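Local coordinates for protein LbaCas13a H328A (C2c2) (Lachnospiraceae bacterium NK4A179, PDB 5WLH) that binds a pre-crRNA as its guide and, as a CRISPR-Cas13a (C2c2) nuclease, probably processes that guide and cleaves target RNA with its HEPN domains, at residues V173-I178 with L209-P214; R303-L308 with R393-K398; R339-L344 with E369-Q374. All coordinates share one frame; numbering follows the deposited sequence.

Interaction 1 (V173-I178 with L209-P214)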
loop_
_atom_site.group_PDB
_atom_site.type_symbol
_atom_site.label_atom_id
_atom_site.label_comp_id
_atom_site.label_asym_id
_atom_site.label_seq_id
_atom_site.Cartn_x
_atom_site.Cartn_y
_atom_site.Cartn_z
ATOM N N VAL A 173 -21.787 -40.187 21.003
ATOM C CA VAL A 173 -21.162 -38.875 21.059
ATOM C C VAL A 173 -21.323 -38.317 22.464
ATOM O O VAL A 173 -22.297 -38.607 23.170
ATOM C CB VAL A 173 -21.743 -37.912 19.999
ATOM C CG1 VAL A 173 -21.897 -38.621 18.658
ATOM C CG2 VAL A 173 -23.057 -37.323 20.462
ATOM N N SER A 174 -20.343 -37.528 22.882
ATOM C CA SER A 174 -20.362 -36.863 24.175
ATOM C C SER A 174 -20.819 -35.422 24.009
ATOM O O SER A 174 -20.985 -34.920 22.897
ATOM C CB SER A 174 -18.973 -36.906 24.816
ATOM O OG SER A 174 -18.014 -36.279 23.980
ATOM N N GLU A 175 -21.017 -34.749 25.144
ATOM C CA GLU A 175 -21.250 -33.311 25.100
ATOM C C GLU A 175 -20.033 -32.580 24.546
ATOM O O GLU A 175 -20.172 -31.612 23.789
ATOM C CB GLU A 175 -21.603 -32.783 26.492
ATOM C CG GLU A 175 -22.122 -31.359 26.485
ATOM C CD GLU A 175 -22.037 -30.681 27.836
ATOM O OE1 GLU A 175 -22.905 -30.941 28.692
ATOM O OE2 GLU A 175 -21.106 -29.873 28.040
ATOM N N ASP A 176 -18.828 -33.034 24.907
ATOM C CA ASP A 176 -17.618 -32.366 24.438
ATOM C C ASP A 176 -17.459 -32.504 22.929
ATOM O O ASP A 176 -16.979 -31.580 22.262
ATOM C CB ASP A 176 -16.390 -32.921 25.160
ATOM C CG ASP A 176 -15.123 -32.134 24.851
ATOM O OD1 ASP A 176 -15.080 -30.918 25.143
ATOM O OD2 ASP A 176 -14.173 -32.733 24.307
ATOM N N ILE A 177 -17.847 -33.652 22.374
ATOM C CA ILE A 177 -17.886 -33.792 20.923
ATOM C C ILE A 177 -18.854 -32.780 20.323
ATOM O O ILE A 177 -18.554 -32.133 19.312
ATOM C CB ILE A 177 -18.264 -35.232 20.539
ATOM C CG1 ILE A 177 -17.115 -36.191 20.864
ATOM C CG2 ILE A 177 -18.647 -35.308 19.071
ATOM C CD1 ILE A 177 -17.547 -37.632 20.983
ATOM N N ILE A 178 -20.022 -32.619 20.945
ATOM C CA ILE A 178 -20.999 -31.646 20.464
ATOM C C ILE A 178 -20.432 -30.234 20.562
ATOM O O ILE A 178 -20.525 -29.438 19.617
ATOM C CB ILE A 178 -22.317 -31.793 21.246
ATOM C CG1 ILE A 178 -23.040 -33.071 20.810
ATOM C CG2 ILE A 178 -23.195 -30.560 21.054
ATOM C CD1 ILE A 178 -24.142 -33.527 21.746
ATOM N N LEU A 209 -28.566 -37.305 25.988
ATOM C CA LEU A 209 -27.655 -36.858 27.029
ATOM C C LEU A 209 -28.372 -35.853 27.912
ATOM O O LEU A 209 -29.007 -34.930 27.387
ATOM C CB LEU A 209 -26.389 -36.227 26.422
ATOM C CG LEU A 209 -25.609 -37.130 25.447
ATOM C CD1 LEU A 209 -24.420 -36.396 24.830
ATOM C CD2 LEU A 209 -25.144 -38.420 26.144
ATOM N N PRO A 210 -28.341 -36.010 29.235
ATOM C CA PRO A 210 -29.048 -35.054 30.094
ATOM C C PRO A 210 -28.496 -33.655 29.895
ATOM O O PRO A 210 -27.281 -33.442 29.870
ATOM C CB PRO A 210 -28.781 -35.579 31.509
ATOM C CG PRO A 210 -28.542 -37.038 31.313
ATOM C CD PRO A 210 -27.775 -37.124 30.013
ATOM N N TYR A 211 -29.411 -32.705 29.738
ATOM C CA TYR A 211 -29.029 -31.341 29.431
ATOM C C TYR A 211 -30.157 -30.411 29.827
ATOM O O TYR A 211 -31.332 -30.710 29.594
ATOM C CB TYR A 211 -28.717 -31.184 27.944
ATOM C CG TYR A 211 -28.140 -29.845 27.618
ATOM C CD1 TYR A 211 -26.861 -29.510 28.031
ATOM C CD2 TYR A 211 -28.859 -28.920 26.885
ATOM C CE1 TYR A 211 -26.312 -28.287 27.727
ATOM C CE2 TYR A 211 -28.314 -27.683 26.574
ATOM C CZ TYR A 211 -27.041 -27.381 26.997
ATOM O OH TYR A 211 -26.495 -26.156 26.722
ATOM N N SER A 212 -29.792 -29.270 30.395
ATOM C CA SER A 212 -30.772 -28.255 30.727
ATOM C C SER A 212 -30.292 -26.914 30.204
ATOM O O SER A 212 -29.144 -26.525 30.436
ATOM C CB SER A 212 -31.023 -28.210 32.239
ATOM O OG SER A 212 -31.676 -29.407 32.635
ATOM N N ASP A 213 -31.157 -26.264 29.431
ATOM C CA ASP A 213 -31.021 -24.851 29.072
ATOM C C ASP A 213 -32.436 -24.292 29.005
ATOM O O ASP A 213 -33.004 -24.107 27.923
ATOM C CB ASP A 213 -30.268 -24.675 27.747
ATOM C CG ASP A 213 -29.730 -23.267 27.573
ATOM O OD1 ASP A 213 -30.185 -22.368 28.314
ATOM O OD2 ASP A 213 -28.858 -23.055 26.700
ATOM N N PRO A 214 -33.048 -24.025 30.164
ATOM C CA PRO A 214 -34.496 -23.742 30.189
ATOM C C PRO A 214 -34.912 -22.471 29.451
ATOM O O PRO A 214 -36.034 -22.420 28.940
ATOM C CB PRO A 214 -34.816 -23.658 31.695
ATOM C CG PRO A 214 -33.467 -23.507 32.396
ATOM C CD PRO A 214 -32.461 -24.167 31.512
#
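Leu209 carries most of this contact: its CD1 methyl is set against the backbone where helix 175-185 begins. That methyl lies 3.5 Å from Val173 O and 3.8 Å from Glu175 N, while CD2 stands farther from the carbonyl, at 4.1 Å from Val173 O. In Leu209, chi1 (-56°) sets CG anti to the carbonyl carbon, and chi2 (177°) then carries CD1 on to the helix start. The same methyl also meets Ile178 CD1, 4.2 Å away, one turn into the helix. No hydrogen bond crosses between the segments; at Leu209 the contact is methyl against backbone and aliphatic side chain. The backbone there is capped: Ser174, at the N-cap position, accepts through OG from Ile177 N at 3.1 Å, with an N-H...O angle of 160°.

Further along, Tyr211 meets Glu175. The CD1 of its ring comes to 4.3 Å from Glu175 OE1, an oblique and loose approach. The other carboxylate oxygen, Glu175 OE2, forms a salt bridge with Lys200, which probably decides where the acid lies.

Segment 209-214 follows helix 193-206 and runs in extended form toward helix 218-230; the chain between the two segments is mostly helical and holds no strand. Met204 touches Glu175, Leu209 and Tyr211 alike, which places helix 193-206 alongside both segments. On helix 175-185, Ile177 packs against Phe87 and Leu88, so helix 83-96 borders the contact as well.

Interaction 2 (R303-L308 with R393-K398)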
loop_
_atom_site.group_PDB
_atom_site.type_symbol
_atom_site.label_atom_id
_atom_site.label_comp_id
_atom_site.label_asym_id
_atom_site.label_seq_id
_atom_site.Cartn_x
_atom_site.Cartn_y
_atom_site.Cartn_z
ATOM N N ARG A 303 -16.536 13.420 26.515
ATOM C CA ARG A 303 -15.829 12.634 27.517
ATOM C C ARG A 303 -16.787 12.109 28.581
ATOM O O ARG A 303 -16.661 10.960 29.023
ATOM C CB ARG A 303 -14.725 13.475 28.154
ATOM C CG ARG A 303 -13.915 12.758 29.207
ATOM C CD ARG A 303 -13.120 11.603 28.602
ATOM N NE ARG A 303 -12.647 10.692 29.637
ATOM C CZ ARG A 303 -11.931 9.599 29.405
ATOM N NH1 ARG A 303 -11.592 9.274 28.156
ATOM N NH2 ARG A 303 -11.568 8.824 30.426
ATOM N N ARG A 304 -17.744 12.937 29.010
ATOM C CA ARG A 304 -18.714 12.479 30.007
ATOM C C ARG A 304 -19.538 11.312 29.479
ATOM O O ARG A 304 -19.894 10.399 30.235
ATOM C CB ARG A 304 -19.627 13.633 30.427
ATOM C CG ARG A 304 -18.932 14.624 31.333
ATOM C CD ARG A 304 -19.949 15.491 32.060
ATOM N NE ARG A 304 -19.316 16.646 32.688
ATOM C CZ ARG A 304 -19.245 17.841 32.123
ATOM N NH1 ARG A 304 -19.770 18.030 30.916
ATOM N NH2 ARG A 304 -18.661 18.846 32.764
ATOM N N LEU A 305 -19.861 11.320 28.186
ATOM C CA LEU A 305 -20.582 10.183 27.628
ATOM C C LEU A 305 -19.757 8.908 27.737
ATOM O O LEU A 305 -20.295 7.838 28.042
ATOM C CB LEU A 305 -20.957 10.441 26.175
ATOM C CG LEU A 305 -22.065 11.469 25.974
ATOM C CD1 LEU A 305 -22.265 11.737 24.488
ATOM C CD2 LEU A 305 -23.363 10.980 26.577
ATOM N N VAL A 306 -18.451 8.997 27.470
ATOM C CA VAL A 306 -17.594 7.818 27.600
ATOM C C VAL A 306 -17.540 7.373 29.055
ATOM O O VAL A 306 -17.637 6.178 29.366
ATOM C CB VAL A 306 -16.183 8.115 27.065
ATOM C CG1 VAL A 306 -15.246 6.924 27.326
ATOM C CG2 VAL A 306 -16.230 8.459 25.583
ATOM N N VAL A 307 -17.368 8.327 29.970
ATOM C CA VAL A 307 -17.316 7.962 31.382
ATOM C C VAL A 307 -18.628 7.309 31.803
ATOM O O VAL A 307 -18.636 6.270 32.484
ATOM C CB VAL A 307 -16.986 9.196 32.241
ATOM C CG1 VAL A 307 -17.212 8.875 33.737
ATOM C CG2 VAL A 307 -15.542 9.661 31.978
ATOM N N LEU A 308 -19.758 7.897 31.395
ATOM C CA LEU A 308 -21.063 7.317 31.705
ATOM C C LEU A 308 -21.176 5.891 31.186
ATOM O O LEU A 308 -21.657 4.994 31.891
ATOM C CB LEU A 308 -22.179 8.174 31.113
ATOM C CG LEU A 308 -23.536 7.478 31.048
ATOM C CD1 LEU A 308 -24.106 7.311 32.455
ATOM C CD2 LEU A 308 -24.513 8.232 30.145
ATOM N N ARG A 393 -24.742 17.705 31.548
ATOM C CA ARG A 393 -23.564 16.844 31.544
ATOM C C ARG A 393 -23.121 16.531 30.126
ATOM O O ARG A 393 -21.923 16.517 29.832
ATOM C CB ARG A 393 -23.865 15.531 32.259
ATOM C CG ARG A 393 -23.695 15.564 33.758
ATOM C CD ARG A 393 -24.251 14.300 34.379
ATOM N NE ARG A 393 -24.393 14.440 35.822
ATOM C CZ ARG A 393 -25.487 14.890 36.423
ATOM N NH1 ARG A 393 -26.551 15.244 35.707
ATOM N NH2 ARG A 393 -25.516 14.984 37.741
ATOM N N TYR A 394 -24.078 16.210 29.259
ATOM C CA TYR A 394 -23.844 15.726 27.914
ATOM C C TYR A 394 -24.287 16.819 26.948
ATOM O O TYR A 394 -24.382 17.999 27.330
ATOM C CB TYR A 394 -24.580 14.393 27.738
ATOM C CG TYR A 394 -24.412 13.492 28.952
ATOM C CD1 TYR A 394 -23.160 13.025 29.323
ATOM C CD2 TYR A 394 -25.506 13.144 29.746
ATOM C CE1 TYR A 394 -22.990 12.219 30.449
ATOM C CE2 TYR A 394 -25.353 12.348 30.865
ATOM C CZ TYR A 394 -24.094 11.891 31.213
ATOM O OH TYR A 394 -23.928 11.092 32.319
ATOM N N PHE A 395 -24.574 16.443 25.707
ATOM C CA PHE A 395 -25.018 17.447 24.757
ATOM C C PHE A 395 -26.506 17.733 24.930
ATOM O O PHE A 395 -27.289 16.863 25.336
ATOM C CB PHE A 395 -24.691 17.001 23.332
ATOM C CG PHE A 395 -23.211 16.862 23.085
ATOM C CD1 PHE A 395 -22.422 17.974 22.846
ATOM C CD2 PHE A 395 -22.599 15.618 23.143
ATOM C CE1 PHE A 395 -21.043 17.835 22.638
ATOM C CE2 PHE A 395 -21.246 15.478 22.937
ATOM C CZ PHE A 395 -20.459 16.589 22.686
ATOM N N ASP A 396 -26.887 18.988 24.654
ATOM C CA ASP A 396 -28.305 19.347 24.664
ATOM C C ASP A 396 -29.093 18.536 23.647
ATOM O O ASP A 396 -30.276 18.259 23.855
ATOM C CB ASP A 396 -28.505 20.834 24.362
ATOM C CG ASP A 396 -27.885 21.751 25.401
ATOM O OD1 ASP A 396 -27.457 21.268 26.473
ATOM O OD2 ASP A 396 -27.835 22.975 25.132
ATOM N N ASP A 397 -28.476 18.191 22.522
ATOM C CA ASP A 397 -29.174 17.478 21.463
ATOM C C ASP A 397 -29.184 15.996 21.812
ATOM O O ASP A 397 -28.136 15.342 21.789
ATOM C CB ASP A 397 -28.495 17.733 20.122
ATOM C CG ASP A 397 -29.314 17.249 18.951
ATOM O OD1 ASP A 397 -30.188 16.374 19.131
ATOM O OD2 ASP A 397 -29.077 17.750 17.834
ATOM N N LYS A 398 -30.368 15.477 22.149
ATOM C CA LYS A 398 -30.503 14.067 22.509
ATOM C C LYS A 398 -29.989 13.162 21.400
ATOM O O LYS A 398 -29.403 12.113 21.676
ATOM C CB LYS A 398 -31.963 13.734 22.805
ATOM C CG LYS A 398 -32.609 14.647 23.845
ATOM C CD LYS A 398 -33.267 13.856 24.969
ATOM C CE LYS A 398 -33.298 14.651 26.276
ATOM N NZ LYS A 398 -31.944 14.792 26.903
#
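The Tyr394 ring meets Arg304 at its edge, with CE1 3.6 Å from Arg304 O, near the ring plane. One face of the ring takes the CB of its neighbour Arg393, 3.6 Å above the plane and over the centre. Leu305 CD2 arrives obliquely, 3.4 Å from Tyr394 CD1. The Phe395 ring receives the other methyl of Leu305 at its edge, CD1 lying 4.1 Å from Phe395 CD2. The third flat group is the Arg304 guanidinium: its NH1 donates to Arg393 O at 2.8 Å, with the oxygen tilted 22° out of the guanidinium plane.

Here one face of helix 292-311 packs against the loop joining helices 357-388 and 398-417, in a helical region consistent with the Helical-1 domain of Cas13a. Leu305 also touches Phe404, and Leu308 touches Val386, so both flanking helices share the core.

The Leu308 side chain crosses Tyr394 at about a right angle and meets it chiefly at the hydroxyl, with CB and CD2 each 3.6 Å from Tyr394 OH. Arg393 CB also rests 3.9 Å from Arg304 CD, but its guanidinium leads away, where NE donates to Leu318 O.

Interaction 3 (R339-L344 with E369-Q374). With nucleotides of chain B.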
loop_
_atom_site.group_PDB
_atom_site.type_symbol
_atom_site.label_atom_id
_atom_site.label_comp_id
_atom_site.label_asym_id
_atom_site.label_seq_id
_atom_site.Cartn_x
_atom_site.Cartn_y
_atom_site.Cartn_z
ATOM N N ARG A 339 -10.180 -1.787 37.269
ATOM C CA ARG A 339 -11.499 -2.385 37.137
ATOM C C ARG A 339 -11.548 -3.340 35.948
ATOM O O ARG A 339 -10.976 -3.071 34.886
ATOM C CB ARG A 339 -12.540 -1.281 36.965
ATOM C CG ARG A 339 -13.958 -1.710 37.219
ATOM C CD ARG A 339 -14.854 -0.505 37.399
ATOM N NE ARG A 339 -14.129 0.680 37.852
ATOM C CZ ARG A 339 -14.728 1.786 38.276
ATOM N NH1 ARG A 339 -16.054 1.839 38.299
ATOM N NH2 ARG A 339 -14.014 2.833 38.676
ATOM N N GLU A 340 -12.239 -4.460 36.128
ATOM C CA GLU A 340 -12.392 -5.462 35.084
ATOM C C GLU A 340 -13.723 -5.243 34.380
ATOM O O GLU A 340 -14.753 -5.077 35.036
ATOM C CB GLU A 340 -12.321 -6.873 35.671
ATOM C CG GLU A 340 -11.085 -7.103 36.510
ATOM C CD GLU A 340 -10.820 -8.570 36.770
ATOM O OE1 GLU A 340 -11.754 -9.387 36.598
ATOM O OE2 GLU A 340 -9.675 -8.904 37.151
ATOM N N PHE A 341 -13.698 -5.221 33.040
ATOM C CA PHE A 341 -14.942 -5.068 32.289
ATOM C C PHE A 341 -15.777 -6.341 32.329
ATOM O O PHE A 341 -17.002 -6.284 32.496
ATOM C CB PHE A 341 -14.625 -4.679 30.838
ATOM C CG PHE A 341 -15.835 -4.315 30.011
ATOM C CD1 PHE A 341 -16.519 -3.140 30.247
ATOM C CD2 PHE A 341 -16.253 -5.136 28.970
ATOM C CE1 PHE A 341 -17.612 -2.792 29.483
ATOM C CE2 PHE A 341 -17.345 -4.786 28.186
ATOM C CZ PHE A 341 -18.024 -3.606 28.446
ATOM N N ILE A 342 -15.128 -7.491 32.152
ATOM C CA ILE A 342 -15.725 -8.812 32.286
ATOM C C ILE A 342 -14.790 -9.666 33.128
ATOM O O ILE A 342 -13.594 -9.392 33.251
ATOM C CB ILE A 342 -15.960 -9.512 30.929
ATOM C CG1 ILE A 342 -14.660 -9.559 30.118
ATOM C CG2 ILE A 342 -17.059 -8.827 30.145
ATOM C CD1 ILE A 342 -14.761 -10.475 28.920
ATOM N N LYS A 343 -15.352 -10.717 33.710
ATOM C CA LYS A 343 -14.554 -11.719 34.403
ATOM C C LYS A 343 -14.095 -12.756 33.378
ATOM O O LYS A 343 -14.917 -13.403 32.723
ATOM C CB LYS A 343 -15.351 -12.347 35.554
ATOM C CG LYS A 343 -16.632 -13.090 35.152
ATOM C CD LYS A 343 -16.377 -14.590 34.969
ATOM C CE LYS A 343 -17.391 -15.209 34.021
ATOM N NZ LYS A 343 -16.814 -16.410 33.364
ATOM N N LEU A 344 -12.800 -12.880 33.209
ATOM C CA LEU A 344 -12.353 -13.873 32.247
ATOM C C LEU A 344 -12.440 -15.275 32.853
ATOM O O LEU A 344 -12.103 -15.464 34.023
ATOM C CB LEU A 344 -10.923 -13.583 31.817
ATOM C CG LEU A 344 -10.766 -12.302 30.994
ATOM C CD1 LEU A 344 -9.314 -12.089 30.664
ATOM C CD2 LEU A 344 -11.608 -12.399 29.737
ATOM N N GLU A 369 -18.947 -13.637 23.941
ATOM C CA GLU A 369 -20.319 -13.460 24.406
ATOM C C GLU A 369 -20.360 -12.692 25.721
ATOM O O GLU A 369 -21.290 -11.913 25.944
ATOM C CB GLU A 369 -21.031 -14.814 24.527
ATOM C CG GLU A 369 -22.566 -14.701 24.460
ATOM C CD GLU A 369 -23.072 -13.752 23.358
ATOM O OE1 GLU A 369 -23.920 -12.875 23.665
ATOM O OE2 GLU A 369 -22.630 -13.884 22.192
ATOM N N LEU A 370 -19.343 -12.858 26.573
ATOM C CA LEU A 370 -19.248 -12.069 27.799
ATOM C C LEU A 370 -19.098 -10.586 27.493
ATOM O O LEU A 370 -19.769 -9.741 28.100
ATOM C CB LEU A 370 -18.069 -12.541 28.638
ATOM C CG LEU A 370 -18.264 -13.869 29.381
ATOM C CD1 LEU A 370 -16.955 -14.316 29.980
ATOM C CD2 LEU A 370 -19.318 -13.679 30.466
ATOM N N TYR A 371 -18.177 -10.246 26.588
ATOM C CA TYR A 371 -18.038 -8.851 26.163
ATOM C C TYR A 371 -19.360 -8.308 25.657
ATOM O O TYR A 371 -19.771 -7.196 26.013
ATOM C CB TYR A 371 -17.008 -8.741 25.049
ATOM C CG TYR A 371 -15.576 -8.584 25.448
ATOM C CD1 TYR A 371 -15.096 -7.369 25.935
ATOM C CD2 TYR A 371 -14.675 -9.627 25.258
ATOM C CE1 TYR A 371 -13.762 -7.206 26.248
ATOM C CE2 TYR A 371 -13.347 -9.477 25.572
ATOM C CZ TYR A 371 -12.891 -8.271 26.054
ATOM O OH TYR A 371 -11.563 -8.131 26.379
ATOM N N ARG A 372 -20.023 -9.071 24.781
ATOM C CA ARG A 372 -21.250 -8.581 24.152
ATOM C C ARG A 372 -22.331 -8.338 25.192
ATOM O O ARG A 372 -22.991 -7.295 25.185
ATOM C CB ARG A 372 -21.754 -9.561 23.098
ATOM C CG ARG A 372 -23.068 -9.113 22.425
ATOM C CD ARG A 372 -23.508 -10.113 21.379
ATOM N NE ARG A 372 -24.796 -9.777 20.789
ATOM C CZ ARG A 372 -25.972 -10.147 21.285
ATOM N NH1 ARG A 372 -26.034 -10.874 22.401
ATOM N NH2 ARG A 372 -27.089 -9.788 20.666
ATOM N N ASN A 373 -22.525 -9.302 26.098
ATOM C CA ASN A 373 -23.506 -9.124 27.164
ATOM C C ASN A 373 -23.226 -7.867 27.968
ATOM O O ASN A 373 -24.144 -7.092 28.258
ATOM C CB ASN A 373 -23.512 -10.351 28.075
ATOM C CG ASN A 373 -24.060 -11.564 27.382
ATOM O OD1 ASN A 373 -24.796 -11.447 26.401
ATOM N ND2 ASN A 373 -23.706 -12.744 27.879
ATOM N N GLN A 374 -21.966 -7.658 28.365
ATOM C CA GLN A 374 -21.622 -6.462 29.125
ATOM C C GLN A 374 -21.795 -5.207 28.273
ATOM O O GLN A 374 -22.306 -4.188 28.751
ATOM C CB GLN A 374 -20.191 -6.577 29.668
ATOM C CG GLN A 374 -19.787 -5.426 30.577
ATOM C CD GLN A 374 -20.692 -5.303 31.783
ATOM O OE1 GLN A 374 -20.756 -6.209 32.608
ATOM N NE2 GLN A 374 -21.425 -4.189 31.872
ATOM P P G B 19 -31.600 -9.726 18.062
ATOM O OP1 G B 19 -32.747 -10.403 17.442
ATOM O OP2 G B 19 -30.495 -10.483 18.683
ATOM O "O5'" G B 19 -30.972 -8.865 16.876
ATOM C "C5'" G B 19 -31.780 -8.037 16.061
ATOM C "C4'" G B 19 -30.903 -7.130 15.241
ATOM O "O4'" G B 19 -30.044 -6.396 16.143
ATOM C "C3'" G B 19 -29.946 -7.839 14.297
ATOM O "O3'" G B 19 -30.553 -8.093 13.045
ATOM C "C2'" G B 19 -28.793 -6.852 14.184
ATOM O "O2'" G B 19 -29.160 -5.821 13.287
ATOM C "C1'" G B 19 -28.759 -6.263 15.589
ATOM N N9 G B 19 -27.807 -6.937 16.487
ATOM C C8 G B 19 -28.082 -7.771 17.549
ATOM N N7 G B 19 -27.013 -8.155 18.182
ATOM C C5 G B 19 -25.972 -7.534 17.497
ATOM C C6 G B 19 -24.566 -7.564 17.705
ATOM O O6 G B 19 -23.945 -8.184 18.575
ATOM N N1 G B 19 -23.884 -6.772 16.768
ATOM C C2 G B 19 -24.484 -6.047 15.766
ATOM N N2 G B 19 -23.689 -5.332 14.947
ATOM N N3 G B 19 -25.787 -6.014 15.570
ATOM C C4 G B 19 -26.456 -6.771 16.458
ATOM P P A B 20 -30.269 -9.456 12.261
ATOM O OP1 A B 20 -30.828 -9.304 10.902
ATOM O OP2 A B 20 -30.631 -10.560 13.182
ATOM O "O5'" A B 20 -28.694 -9.490 12.091
ATOM C "C5'" A B 20 -28.041 -8.600 11.205
ATOM C "C4'" A B 20 -26.551 -8.658 11.400
ATOM O "O4'" A B 20 -26.208 -8.175 12.721
ATOM C "C3'" A B 20 -25.940 -10.040 11.367
ATOM O "O3'" A B 20 -25.799 -10.546 10.061
ATOM C "C2'" A B 20 -24.626 -9.820 12.100
ATOM O "O2'" A B 20 -23.700 -9.128 11.272
ATOM C "C1'" A B 20 -25.080 -8.872 13.207
ATOM N N9 A B 20 -25.491 -9.626 14.408
ATOM C C8 A B 20 -26.759 -9.999 14.788
ATOM N N7 A B 20 -26.787 -10.687 15.905
ATOM C C5 A B 20 -25.452 -10.763 16.284
ATOM C C6 A B 20 -24.802 -11.361 17.375
ATOM N N6 A B 20 -25.423 -12.022 18.346
ATOM N N1 A B 20 -23.466 -11.258 17.442
ATOM C C2 A B 20 -22.818 -10.599 16.473
ATOM N N3 A B 20 -23.316 -10.005 15.394
ATOM C C4 A B 20 -24.649 -10.123 15.365
#
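Phe341 presents one ring face to Gln374, whose CG sits over it in a CH-pi contact, 3.5 Å from the centroid and 19° off the normal. The Gln374 chain has CG anti to its backbone N (chi1 -175°), which sends that methylene across the ring, displaced toward the rim. Phe341 CD2 also meets Tyr371 CD1 at 3.9 Å, the two side chains crossing obliquely. A second CH-pi contact comes from Ile342, whose CD1 stands 3.8 Å from the centroid of the Tyr371 ring, over its face. The hydroxyl of that tyrosine is bonded to Lys426 O, which pins the far end of the ring. Ile342 CG2 rests 3.5 Å from Leu370 O, and Leu370 CD1 is equally close to Lys343 O. The segments meet by van der Waals and CH-pi contact, without a hydrogen bond between them.

Arg372 points to the opposite flank of the helix, toward the RNA. Its extended chain lets NE donate to G19 O6 of chain B at 2.9 Å, while NH2 donates to G19 N7 of chain B at 3.0 Å, nearly straight at 178°. A20 N6 of chain B lies over one guanidinium face, and NH1 forms a salt bridge, bent and tilted from the guanidinium plane, with Glu369 OE1, a second-shell acid that probably helps orient the group. An alanine here would probably leave G19 O6 and N7 without these donors and Glu369 without its mate. The paired bonds are the bidentate arginine-guanine interaction on the Hoogsteen edge (O6 and N7), made here from helix 357-388 and consistent with recognition of this guanine in the bound pre-crRNA.

How the interactions relate
Interaction 3 lies, in sequence, between the two halves of interaction 2, whereas interaction 1 closes before either begins. Helix 357-388 ties the later two together: it carries 369-374 and, farther on, packs on Leu308 before leading to 393-398. Their centres are about 23 Å apart and their nearest atoms about 8 Å. Interaction 1 is centred about 25 Å from the centre of interaction 3, and helix 193-206 bridges them, since it borders 209-214 and its Glu193 touches Glu369. Interactions 1 and 2 are about 46 Å apart between centres. Only interaction 3 contacts the RNA directly; the nearest atoms of interactions 2 and 1 are about 8 Å and 12 Å from it.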